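Side-chain contacts in enterobactin synthetase component F-related protein (Vibrio cholerae serotype O1, PDB 4OXI), which probably uses ATP to activate glycine as glycyl-adenosine-5'-phosphate, in a lipopolysaccharide-modification pathway that gives Vibrio cholerae resistance to antimicrobial peptides: residues K248-N253 / L332-G337; S269-F274 / V305-P310; N358-T363 / I367-H372; I453-K456 / L461-L464. All coordinates share one frame; numbering follows the deposited sequence.

Contacts 1, 2 and 3 are buried and converge on one mixed sheet of the adenylation domain, in which strands 305-308, 332-336, 356-360 and 370-373 are successive neighbours. Contact 1 brings the end of a helix and the turn after it onto strand 332-336 through apolar groups, and contact 2 lays helix 268-279 on strand 305-308, adding a carboxylate and a water. Contact 3 is a hairpin of the same sheet, made largely of backbone bonds. Contact 4, a second hairpin in a different, antiparallel sheet, is only partly buried. Contacts 1, 3 and 4 all reach glycyl-adenosine-5'-phosphate, whereas contact 2 does not touch it, the side chain of L307 lying about 8 Å from the ligand.

Contact 1: K248-N253 / L332-G337; sequences KLFPLN and LSFFCG. With GAP (glycyl-adenosine-5'-phosphate), chain B.
F250 and F334 form a T-shaped (edge-to-face) pair where the end of helix 236-249 meets strand 332-336, an inner strand of the mixed sheet in the adenylation domain. The ring centroids are 5.3 Å apart and the planes stand at 83°. F334 presents its CE1-CZ edge to one face of F250, with CE1 3.8 Å from F250 CD2, offset toward the rim of that ring. F250 is the first residue to leave the helical conformation, and its CG lies beside its own backbone N (chi1 -50°), which sends the ring toward the strand. Two aliphatic contacts continue the apolar patch from the aromatic pair. L332 CD2 comes obliquely to the F250 ring, 4.1 Å from F250 CD1, while L332 CD1 meets L252 CD2 at 3.8 Å. Thus one leucine fork serves both residues of the turn. Around them, I357 touches both phenylalanines, and Y275 of helix 268-279 packs on L252 and F334 and holds the carbonyl of F250 through its hydroxyl. The far end of the strand reaches the ligand. C336 carries its SG anti to the backbone N (chi1 -173°), which brings C336 SG to 3.4 Å from GAP CA in the glycyl group. Beside it, G337 N approaches GAP N7 of the adenine to 3.0 Å.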
# COMPACT_ATOMS: atom_id res chain seq x y z
N LYS A 248 -13.27 11.40 -9.70
CA LYS A 248 -14.02 11.86 -10.86
C LYS A 248 -14.44 10.74 -11.82
O LYS A 248 -15.52 10.79 -12.39
CB LYS A 248 -13.30 13.02 -11.57
CG LYS A 248 -12.24 12.63 -12.58
CD LYS A 248 -12.22 13.65 -13.71
CE LYS A 248 -11.09 13.42 -14.68
NZ LYS A 248 -9.77 13.80 -14.09
N LEU A 249 -13.60 9.71 -11.97
CA LEU A 249 -14.00 8.53 -12.74
C LEU A 249 -15.03 7.64 -12.04
O LEU A 249 -15.94 7.10 -12.68
CB LEU A 249 -12.79 7.67 -13.08
CG LEU A 249 -11.98 8.15 -14.28
CD1 LEU A 249 -10.87 7.17 -14.56
CD2 LEU A 249 -12.90 8.30 -15.48
N PHE A 250 -14.90 7.48 -10.72
CA PHE A 250 -15.79 6.61 -9.97
C PHE A 250 -16.27 7.29 -8.69
O PHE A 250 -15.88 6.90 -7.59
CB PHE A 250 -15.08 5.31 -9.62
CG PHE A 250 -14.41 4.66 -10.79
CD1 PHE A 250 -15.14 3.92 -11.70
CD2 PHE A 250 -13.05 4.81 -10.98
CE1 PHE A 250 -14.53 3.33 -12.78
CE2 PHE A 250 -12.42 4.22 -12.06
CZ PHE A 250 -13.16 3.48 -12.97
N PRO A 251 -17.14 8.30 -8.84
CA PRO A 251 -17.58 9.07 -7.66
C PRO A 251 -18.44 8.24 -6.71
O PRO A 251 -19.26 7.44 -7.16
CB PRO A 251 -18.40 10.20 -8.28
CG PRO A 251 -18.90 9.65 -9.59
CD PRO A 251 -17.81 8.73 -10.08
N LEU A 252 -18.24 8.42 -5.41
CA LEU A 252 -19.07 7.76 -4.41
C LEU A 252 -20.02 8.78 -3.84
O LEU A 252 -19.87 9.97 -4.08
CB LEU A 252 -18.21 7.22 -3.27
CG LEU A 252 -17.08 6.26 -3.64
CD1 LEU A 252 -16.34 5.74 -2.39
CD2 LEU A 252 -17.64 5.12 -4.46
N ASN A 253 -20.97 8.33 -3.04
CA ASN A 253 -21.79 9.24 -2.25
C ASN A 253 -21.70 8.84 -0.77
O ASN A 253 -21.17 7.78 -0.44
CB ASN A 253 -23.24 9.17 -2.71
CG ASN A 253 -23.78 7.77 -2.64
OD1 ASN A 253 -24.12 7.30 -1.56
ND2 ASN A 253 -23.83 7.07 -3.77
N LEU A 332 -18.96 -1.39 -6.66
CA LEU A 332 -17.65 -1.12 -7.25
C LEU A 332 -16.57 -2.02 -6.65
O LEU A 332 -16.28 -1.93 -5.45
CB LEU A 332 -17.27 0.35 -7.10
CG LEU A 332 -17.89 1.39 -8.04
CD1 LEU A 332 -17.73 2.79 -7.46
CD2 LEU A 332 -17.27 1.32 -9.43
N SER A 333 -15.96 -2.85 -7.50
CA SER A 333 -14.91 -3.77 -7.09
C SER A 333 -13.63 -3.39 -7.78
O SER A 333 -13.55 -3.46 -9.02
CB SER A 333 -15.27 -5.20 -7.51
OG SER A 333 -16.36 -5.71 -6.76
N PHE A 334 -12.62 -2.98 -7.01
CA PHE A 334 -11.32 -2.68 -7.62
C PHE A 334 -10.31 -3.75 -7.23
O PHE A 334 -10.31 -4.23 -6.09
CB PHE A 334 -10.79 -1.32 -7.15
CG PHE A 334 -11.65 -0.14 -7.52
CD1 PHE A 334 -11.42 0.56 -8.70
CD2 PHE A 334 -12.65 0.31 -6.67
CE1 PHE A 334 -12.19 1.68 -9.03
CE2 PHE A 334 -13.41 1.40 -6.99
CZ PHE A 334 -13.18 2.10 -8.18
N PHE A 335 -9.44 -4.12 -8.17
CA PHE A 335 -8.35 -5.03 -7.86
C PHE A 335 -7.03 -4.44 -8.35
O PHE A 335 -6.98 -3.86 -9.44
CB PHE A 335 -8.62 -6.42 -8.44
CG PHE A 335 -9.83 -7.08 -7.85
CD1 PHE A 335 -9.81 -7.55 -6.54
CD2 PHE A 335 -11.01 -7.18 -8.57
CE1 PHE A 335 -10.94 -8.14 -5.96
CE2 PHE A 335 -12.14 -7.77 -8.00
CZ PHE A 335 -12.11 -8.24 -6.70
N CYS A 336 -5.98 -4.55 -7.54
CA CYS A 336 -4.69 -3.98 -7.90
C CYS A 336 -3.60 -4.86 -7.34
O CYS A 336 -3.79 -5.51 -6.29
CB CYS A 336 -4.53 -2.58 -7.29
SG CYS A 336 -3.03 -1.69 -7.86
N GLY A 337 -2.46 -4.89 -8.01
CA GLY A 337 -1.28 -5.49 -7.42
C GLY A 337 -0.70 -6.70 -8.13
O GLY A 337 0.51 -6.92 -8.06
N GAP B . 0.28 0.35 -5.59
CA GAP B . -0.36 -0.97 -5.86
C GAP B . 0.73 -2.02 -5.78
O GAP B . 0.52 -3.21 -5.92
PA GAP B . 3.42 -2.41 -5.32
O1A GAP B . 4.52 -1.38 -5.44
O2A GAP B . 3.30 -3.27 -4.08
O3A GAP B . 2.08 -1.54 -5.52
C5' GAP B . 3.79 -2.74 -7.89
O5' GAP B . 3.53 -3.34 -6.62
C4' GAP B . 3.91 -3.84 -8.93
O4' GAP B . 2.78 -4.70 -8.84
C3' GAP B . 3.85 -3.32 -10.35
O3' GAP B . 5.13 -2.86 -10.79
C2' GAP B . 3.35 -4.54 -11.11
O2' GAP B . 4.40 -5.48 -11.28
C1' GAP B . 2.44 -5.22 -10.13
N9 GAP B . 1.04 -4.86 -10.43
C8 GAP B . 0.33 -3.88 -9.82
N7 GAP B . -0.93 -3.81 -10.31
C5 GAP B . -1.04 -4.76 -11.27
C6 GAP B . -2.09 -5.20 -12.20
N6 GAP B . -3.33 -4.63 -12.18
N1 GAP B . -1.79 -6.21 -13.05
C2 GAP B . -0.57 -6.80 -13.07
N3 GAP B . 0.44 -6.43 -12.25
C4 GAP B . 0.26 -5.44 -11.34

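Contact 2: S269-F274 / V305-P310; sequences SVHDIF and VWLSVP
L307 meets two neighbours on helix 268-279, H271 and D272, with its two sides packed very differently. The tight side is at H271. There L307 CD2 sits over one face of the imidazole, 26° off the ring normal, in a CH-pi contact; the modelled approach to the ring carbons is shorter than carbons normally allow, so the exact distance is doubtful. Both side chains extend away from their own backbone N, H271 with chi1 163° and L307 with chi1 169°, which carries the methyl across to the ring. H271 ND1 and the hydroxyl of Y242 are hydrogen-bonded, and I246 also touches the ring. A helix laid on strand 305-308 in this way is the layered alpha/beta packing of the adenylation domain: backbone bonds of W306 to L332 and F334 carry the strand into the mixed sheet, and those of V305 to R257 and G259 link it to a second one. The looser side belongs to D272. Its OD1 only brushes the leucine, 3.6 Å from L307 CB, without a direct polar partner on the strand. Its other oxygen, OD2, takes a hydrogen bond from Q260 NE2 and shares a water with L307 O, the water standing 2.8 Å from that carbonyl oxygen. On the strand face turned from the helix, W306 NE1 donates to S308 OG at 2.8 Å, and S308 OG in turn donates to V309 O at 2.9 Å.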
# COMPACT_ATOMS: atom_id res chain seq x y z
N SER A 269 -4.22 0.91 1.08
CA SER A 269 -4.97 1.37 2.24
C SER A 269 -5.14 2.88 2.16
O SER A 269 -6.13 3.42 2.64
CB SER A 269 -4.27 1.00 3.54
OG SER A 269 -3.03 1.68 3.64
N VAL A 270 -4.17 3.56 1.56
CA VAL A 270 -4.27 5.00 1.35
C VAL A 270 -5.44 5.33 0.45
O VAL A 270 -6.19 6.27 0.69
CB VAL A 270 -2.99 5.54 0.72
CG1 VAL A 270 -3.14 7.03 0.42
CG2 VAL A 270 -1.81 5.27 1.65
N HIS A 271 -5.61 4.54 -0.60
CA HIS A 271 -6.78 4.68 -1.46
C HIS A 271 -8.07 4.53 -0.63
O HIS A 271 -8.92 5.43 -0.63
CB HIS A 271 -6.70 3.67 -2.59
CG HIS A 271 -7.99 3.43 -3.31
ND1 HIS A 271 -8.18 3.77 -4.63
CD2 HIS A 271 -9.14 2.84 -2.90
CE1 HIS A 271 -9.39 3.42 -5.00
NE2 HIS A 271 -10.00 2.85 -3.98
N ASP A 272 -8.20 3.41 0.10
CA ASP A 272 -9.41 3.14 0.89
C ASP A 272 -9.77 4.34 1.76
O ASP A 272 -10.91 4.82 1.75
CB ASP A 272 -9.21 1.93 1.83
CG ASP A 272 -8.80 0.64 1.09
OD1 ASP A 272 -9.18 0.47 -0.10
OD2 ASP A 272 -8.11 -0.22 1.71
N ILE A 273 -8.78 4.82 2.51
CA ILE A 273 -8.98 5.87 3.51
C ILE A 273 -9.41 7.20 2.91
O ILE A 273 -10.36 7.83 3.38
CB ILE A 273 -7.71 6.08 4.36
CG1 ILE A 273 -7.40 4.84 5.20
CG2 ILE A 273 -7.85 7.28 5.27
CD1 ILE A 273 -6.15 4.98 6.07
N PHE A 274 -8.72 7.66 1.86
CA PHE A 274 -9.01 8.99 1.35
C PHE A 274 -10.13 9.02 0.33
O PHE A 274 -10.80 10.05 0.18
CB PHE A 274 -7.72 9.68 0.87
CG PHE A 274 -6.80 9.99 2.00
CD1 PHE A 274 -7.03 11.10 2.80
CD2 PHE A 274 -5.73 9.15 2.30
CE1 PHE A 274 -6.21 11.38 3.87
CE2 PHE A 274 -4.90 9.43 3.37
CZ PHE A 274 -5.14 10.54 4.16
N VAL A 305 -18.28 -0.76 -1.78
CA VAL A 305 -17.01 -0.49 -2.47
C VAL A 305 -15.88 -1.35 -1.89
O VAL A 305 -15.70 -1.43 -0.67
CB VAL A 305 -16.61 1.02 -2.37
CG1 VAL A 305 -15.36 1.31 -3.18
CG2 VAL A 305 -17.74 1.92 -2.84
N TRP A 306 -15.10 -1.97 -2.78
CA TRP A 306 -14.03 -2.88 -2.37
C TRP A 306 -12.74 -2.68 -3.18
O TRP A 306 -12.80 -2.49 -4.39
CB TRP A 306 -14.49 -4.34 -2.52
CG TRP A 306 -13.44 -5.34 -2.10
CD1 TRP A 306 -12.53 -5.95 -2.90
CD2 TRP A 306 -13.22 -5.85 -0.77
NE1 TRP A 306 -11.74 -6.81 -2.16
CE2 TRP A 306 -12.15 -6.77 -0.85
CE3 TRP A 306 -13.82 -5.61 0.47
CZ2 TRP A 306 -11.67 -7.46 0.28
CZ3 TRP A 306 -13.35 -6.30 1.59
CH2 TRP A 306 -12.28 -7.21 1.49
N LEU A 307 -11.59 -2.73 -2.50
CA LEU A 307 -10.29 -2.73 -3.17
C LEU A 307 -9.35 -3.69 -2.46
O LEU A 307 -9.18 -3.62 -1.23
CB LEU A 307 -9.66 -1.33 -3.18
CG LEU A 307 -8.18 -1.28 -3.60
CD1 LEU A 307 -7.98 -1.70 -5.06
CD2 LEU A 307 -7.61 0.11 -3.41
N SER A 308 -8.75 -4.60 -3.22
CA SER A 308 -7.73 -5.49 -2.68
C SER A 308 -6.92 -6.11 -3.82
O SER A 308 -7.22 -5.88 -4.98
CB SER A 308 -8.39 -6.61 -1.88
OG SER A 308 -9.09 -7.48 -2.75
N VAL A 309 -5.89 -6.89 -3.47
CA VAL A 309 -5.21 -7.72 -4.46
C VAL A 309 -6.22 -8.76 -4.94
O VAL A 309 -7.18 -9.06 -4.23
CB VAL A 309 -3.96 -8.41 -3.86
CG1 VAL A 309 -2.86 -7.40 -3.59
CG2 VAL A 309 -4.32 -9.18 -2.57
N PRO A 310 -6.02 -9.29 -6.15
CA PRO A 310 -7.01 -10.24 -6.70
C PRO A 310 -6.93 -11.65 -6.08
O PRO A 310 -7.77 -12.49 -6.39
CB PRO A 310 -6.65 -10.28 -8.19
CG PRO A 310 -5.21 -9.87 -8.25
CD PRO A 310 -5.06 -8.84 -7.17
O HOH W 1 -7.47 -2.32 0.54

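Contact 3: N358-T363 / I367-H372; sequences NLYGPT and IAVTYH. With GAP (glycyl-adenosine-5'-phosphate), chain B.
The Y360 ring has T370 OG1 near its plane at the CD2 edge, 3.6 Å from CD2. Adenine C5 lies near the same plane at the CD1 edge, 3.7 Å from CD1, and V369 CG1 comes obliquely to CE2. This is a beta hairpin with a classic bulge, in which V369 and T370 both face Y360. Their two N-H groups grip one carbonyl oxygen, Y360 O, at 2.6 Å from V369 N and 3.0 Å from T370 N. T370 holds OG1 between its backbone N and carbonyl carbon (chi1 73°), the crowded position, which turns it to the tyrosine; its hydrogen bond goes to I385 O. Y360 OH is bonded to D452. On the other face of the hairpin, L359 CD2 packs on Y371 CB at 3.6 Å, and L359 CB on A368 CB. The strand end and the loop after it line the nucleotide pocket. The adenine amino group N6 donates to both N358 OD1 and L359 O, a two-point reading of its N-H groups, while T363 binds phosphate oxygen O1A through both N and OG1. The glycyl amine N, besides a weak bond to G361 O, donates to I367 O at 2.7 Å.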
# COMPACT_ATOMS: atom_id res chain seq x y z
N ASN A 358 -9.91 -3.11 -13.03
CA ASN A 358 -8.51 -3.51 -12.85
C ASN A 358 -7.70 -2.23 -12.67
O ASN A 358 -7.83 -1.32 -13.48
CB ASN A 358 -8.00 -4.29 -14.07
CG ASN A 358 -6.65 -4.98 -13.83
OD1 ASN A 358 -6.18 -5.09 -12.69
ND2 ASN A 358 -6.04 -5.49 -14.90
N LEU A 359 -6.91 -2.14 -11.60
CA LEU A 359 -6.06 -0.96 -11.40
C LEU A 359 -4.61 -1.39 -11.43
O LEU A 359 -4.28 -2.44 -10.88
CB LEU A 359 -6.33 -0.31 -10.05
CG LEU A 359 -7.65 0.38 -9.74
CD1 LEU A 359 -7.67 0.98 -8.31
CD2 LEU A 359 -7.87 1.46 -10.75
N TYR A 360 -3.75 -0.59 -12.06
CA TYR A 360 -2.32 -0.90 -12.09
C TYR A 360 -1.46 0.29 -11.67
O TYR A 360 -1.74 1.43 -12.04
CB TYR A 360 -1.85 -1.40 -13.49
CG TYR A 360 -0.37 -1.19 -13.70
CD1 TYR A 360 0.56 -2.18 -13.37
CD2 TYR A 360 0.12 0.02 -14.19
CE1 TYR A 360 1.93 -1.96 -13.54
CE2 TYR A 360 1.48 0.25 -14.34
CZ TYR A 360 2.38 -0.75 -14.02
OH TYR A 360 3.73 -0.52 -14.18
N GLY A 361 -0.39 0.00 -10.94
CA GLY A 361 0.63 0.99 -10.64
C GLY A 361 1.51 0.54 -9.49
O GLY A 361 1.10 -0.29 -8.67
N PRO A 362 2.74 1.08 -9.44
CA PRO A 362 3.67 0.80 -8.34
C PRO A 362 3.57 1.88 -7.27
O PRO A 362 3.06 2.98 -7.54
CB PRO A 362 5.03 0.87 -9.04
CG PRO A 362 4.83 1.95 -10.07
CD PRO A 362 3.38 1.83 -10.53
N THR A 363 4.05 1.56 -6.08
CA THR A 363 4.04 2.51 -4.98
C THR A 363 4.78 3.78 -5.38
O THR A 363 4.41 4.88 -4.96
CB THR A 363 4.69 1.87 -3.74
OG1 THR A 363 3.95 0.69 -3.39
CG2 THR A 363 4.70 2.84 -2.54
N ILE A 367 0.03 4.65 -5.80
CA ILE A 367 -1.09 3.70 -5.79
C ILE A 367 -1.40 3.03 -7.14
O ILE A 367 -1.00 1.89 -7.38
CB ILE A 367 -2.35 4.32 -5.18
CG1 ILE A 367 -2.00 5.08 -3.89
CG2 ILE A 367 -3.40 3.24 -4.93
CD1 ILE A 367 -3.20 5.82 -3.28
N ALA A 368 -2.12 3.72 -8.02
CA ALA A 368 -2.38 3.18 -9.35
C ALA A 368 -2.28 4.29 -10.37
O ALA A 368 -2.64 5.43 -10.08
CB ALA A 368 -3.78 2.53 -9.41
N VAL A 369 -1.82 3.95 -11.58
CA VAL A 369 -1.67 4.97 -12.62
C VAL A 369 -2.50 4.66 -13.86
O VAL A 369 -2.78 5.54 -14.67
CB VAL A 369 -0.17 5.19 -12.98
CG1 VAL A 369 0.40 3.98 -13.68
CG2 VAL A 369 0.01 6.43 -13.84
N THR A 370 -2.92 3.40 -14.01
CA THR A 370 -3.87 3.06 -15.07
C THR A 370 -5.02 2.26 -14.51
O THR A 370 -4.96 1.74 -13.38
CB THR A 370 -3.23 2.21 -16.18
OG1 THR A 370 -3.02 0.88 -15.69
CG2 THR A 370 -1.90 2.82 -16.66
N TYR A 371 -6.06 2.13 -15.32
CA TYR A 371 -7.26 1.40 -14.94
C TYR A 371 -7.92 0.83 -16.19
O TYR A 371 -7.73 1.35 -17.29
CB TYR A 371 -8.26 2.32 -14.25
CG TYR A 371 -9.00 3.19 -15.24
CD1 TYR A 371 -10.30 2.88 -15.63
CD2 TYR A 371 -8.40 4.32 -15.79
CE1 TYR A 371 -10.99 3.67 -16.54
CE2 TYR A 371 -9.08 5.11 -16.71
CZ TYR A 371 -10.37 4.78 -17.08
OH TYR A 371 -11.06 5.56 -17.97
N HIS A 372 -8.72 -0.20 -16.00
CA HIS A 372 -9.46 -0.78 -17.09
C HIS A 372 -10.74 -1.42 -16.56
O HIS A 372 -10.68 -2.28 -15.69
CB HIS A 372 -8.63 -1.87 -17.76
CG HIS A 372 -9.28 -2.43 -18.98
ND1 HIS A 372 -9.41 -1.71 -20.15
CD2 HIS A 372 -9.84 -3.64 -19.21
CE1 HIS A 372 -10.02 -2.46 -21.05
NE2 HIS A 372 -10.30 -3.63 -20.51
N GAP B . 0.28 0.35 -5.59
CA GAP B . -0.36 -0.97 -5.86
C GAP B . 0.73 -2.02 -5.78
O GAP B . 0.52 -3.21 -5.92
PA GAP B . 3.42 -2.41 -5.32
O1A GAP B . 4.52 -1.38 -5.44
O2A GAP B . 3.30 -3.27 -4.08
O3A GAP B . 2.08 -1.54 -5.52
C5' GAP B . 3.79 -2.74 -7.89
O5' GAP B . 3.53 -3.34 -6.62
C4' GAP B . 3.91 -3.84 -8.93
O4' GAP B . 2.78 -4.70 -8.84
C3' GAP B . 3.85 -3.32 -10.35
O3' GAP B . 5.13 -2.86 -10.79
C2' GAP B . 3.35 -4.54 -11.11
O2' GAP B . 4.40 -5.48 -11.28
C1' GAP B . 2.44 -5.22 -10.13
N9 GAP B . 1.04 -4.86 -10.43
C8 GAP B . 0.33 -3.88 -9.82
N7 GAP B . -0.93 -3.81 -10.31
C5 GAP B . -1.04 -4.76 -11.27
C6 GAP B . -2.09 -5.20 -12.20
N6 GAP B . -3.33 -4.63 -12.18
N1 GAP B . -1.79 -6.21 -13.05
C2 GAP B . -0.57 -6.80 -13.07
N3 GAP B . 0.44 -6.43 -12.25
C4 GAP B . 0.26 -5.44 -11.34

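Contact 4: I453-K456 / L461-L464; sequences IVTK and LIHL. With GAP (glycyl-adenosine-5'-phosphate), chain B.
T455 and L464, the residues most covered by this contact, touch diagonally across an antiparallel beta hairpin made by strands 445-457 and 460-466. L464 CD1 leans across to T455 CB at 3.8 Å, and L464 CB lies 3.4 Å from I453 O. The backbone joins the same strands: L464 N bonds to I453 O, and T455 pairs with I462 through N and O in both directions. In T455, OG1 is anti to the backbone N (chi1 -177°), and the methyl CG2 is thereby turned to its cross-strand neighbour, lying alongside I462 with CG2 3.6 Å from I462 CB. The opposite face belongs to L461, the next most covered residue. Its CD2 branch reaches diagonally to V454 CG2 at 3.8 Å and also comes near K456 CB, while I396 and L417 pack against both L461 and V454. K456 itself runs out to F406, where NZ bonds to the carbonyls of F406 and A409. One side of the hairpin reaches the ligand. The H463 imidazole has I453 O over one face and the adenine over the opposite one; NE2 bonds to D452 OD1, and GAP N3 stands over the ring centre, 3.9 Å from H463 CD2.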
# COMPACT_ATOMS: atom_id res chain seq x y z
N ILE A 453 6.86 -5.34 -18.06
CA ILE A 453 6.87 -5.55 -19.50
C ILE A 453 5.42 -5.57 -19.99
O ILE A 453 4.61 -6.35 -19.48
CB ILE A 453 7.55 -6.90 -19.85
CG1 ILE A 453 9.00 -6.90 -19.34
CG2 ILE A 453 7.48 -7.18 -21.36
CD1 ILE A 453 9.80 -5.68 -19.81
N VAL A 454 5.09 -4.70 -20.95
CA VAL A 454 3.72 -4.61 -21.44
C VAL A 454 3.62 -4.67 -22.96
O VAL A 454 4.62 -4.52 -23.66
CB VAL A 454 3.05 -3.30 -21.00
CG1 VAL A 454 3.09 -3.16 -19.48
CG2 VAL A 454 3.73 -2.12 -21.66
N THR A 455 2.41 -4.90 -23.45
CA THR A 455 2.13 -4.73 -24.87
C THR A 455 0.91 -3.83 -25.08
O THR A 455 -0.02 -3.84 -24.28
CB THR A 455 1.93 -6.09 -25.60
OG1 THR A 455 1.75 -5.86 -27.00
CG2 THR A 455 0.73 -6.80 -25.06
N LYS A 456 0.93 -3.01 -26.13
CA LYS A 456 -0.24 -2.20 -26.47
C LYS A 456 -1.11 -2.95 -27.47
O LYS A 456 -0.68 -3.23 -28.59
CB LYS A 456 0.16 -0.84 -27.03
CG LYS A 456 -1.03 0.07 -27.27
CD LYS A 456 -0.59 1.44 -27.72
CE LYS A 456 -1.78 2.35 -28.01
NZ LYS A 456 -1.33 3.66 -28.58
N LEU A 461 -3.16 -1.38 -22.54
CA LEU A 461 -1.94 -2.08 -22.16
C LEU A 461 -2.28 -3.44 -21.58
O LEU A 461 -3.25 -3.59 -20.84
CB LEU A 461 -1.15 -1.26 -21.15
CG LEU A 461 -0.51 0.01 -21.70
CD1 LEU A 461 0.10 0.84 -20.59
CD2 LEU A 461 0.55 -0.37 -22.71
N ILE A 462 -1.50 -4.45 -21.94
CA ILE A 462 -1.61 -5.77 -21.34
C ILE A 462 -0.32 -6.04 -20.57
O ILE A 462 0.76 -5.86 -21.13
CB ILE A 462 -1.76 -6.86 -22.40
CG1 ILE A 462 -2.89 -6.52 -23.38
CG2 ILE A 462 -1.95 -8.23 -21.75
CD1 ILE A 462 -4.22 -6.44 -22.74
N HIS A 463 -0.42 -6.47 -19.32
CA HIS A 463 0.78 -6.70 -18.51
C HIS A 463 1.28 -8.09 -18.78
O HIS A 463 0.54 -9.05 -18.62
CB HIS A 463 0.47 -6.55 -17.01
CG HIS A 463 1.67 -6.71 -16.12
ND1 HIS A 463 2.13 -7.94 -15.72
CD2 HIS A 463 2.49 -5.79 -15.56
CE1 HIS A 463 3.19 -7.78 -14.94
NE2 HIS A 463 3.43 -6.49 -14.83
N LEU A 464 2.55 -8.20 -19.19
CA LEU A 464 3.12 -9.48 -19.62
C LEU A 464 4.05 -10.14 -18.59
O LEU A 464 4.27 -11.35 -18.62
CB LEU A 464 3.86 -9.31 -20.95
CG LEU A 464 2.99 -8.83 -22.11
CD1 LEU A 464 3.82 -8.50 -23.34
CD2 LEU A 464 1.92 -9.86 -22.46
N GAP B . 0.28 0.35 -5.59
CA GAP B . -0.36 -0.97 -5.86
C GAP B . 0.73 -2.02 -5.78
O GAP B . 0.52 -3.21 -5.92
PA GAP B . 3.42 -2.41 -5.32
O1A GAP B . 4.52 -1.38 -5.44
O2A GAP B . 3.30 -3.27 -4.08
O3A GAP B . 2.08 -1.54 -5.52
C5' GAP B . 3.79 -2.74 -7.89
O5' GAP B . 3.53 -3.34 -6.62
C4' GAP B . 3.91 -3.84 -8.93
O4' GAP B . 2.78 -4.70 -8.84
C3' GAP B . 3.85 -3.32 -10.35
O3' GAP B . 5.13 -2.86 -10.79
C2' GAP B . 3.35 -4.54 -11.11
O2' GAP B . 4.40 -5.48 -11.28
C1' GAP B . 2.44 -5.22 -10.13
N9 GAP B . 1.04 -4.86 -10.43
C8 GAP B . 0.33 -3.88 -9.82
N7 GAP B . -0.93 -3.81 -10.31
C5 GAP B . -1.04 -4.76 -11.27
C6 GAP B . -2.09 -5.20 -12.20
N6 GAP B . -3.33 -4.63 -12.18
N1 GAP B . -1.79 -6.21 -13.05
C2 GAP B . -0.57 -6.80 -13.07
N3 GAP B . 0.44 -6.43 -12.25
C4 GAP B . 0.26 -5.44 -11.34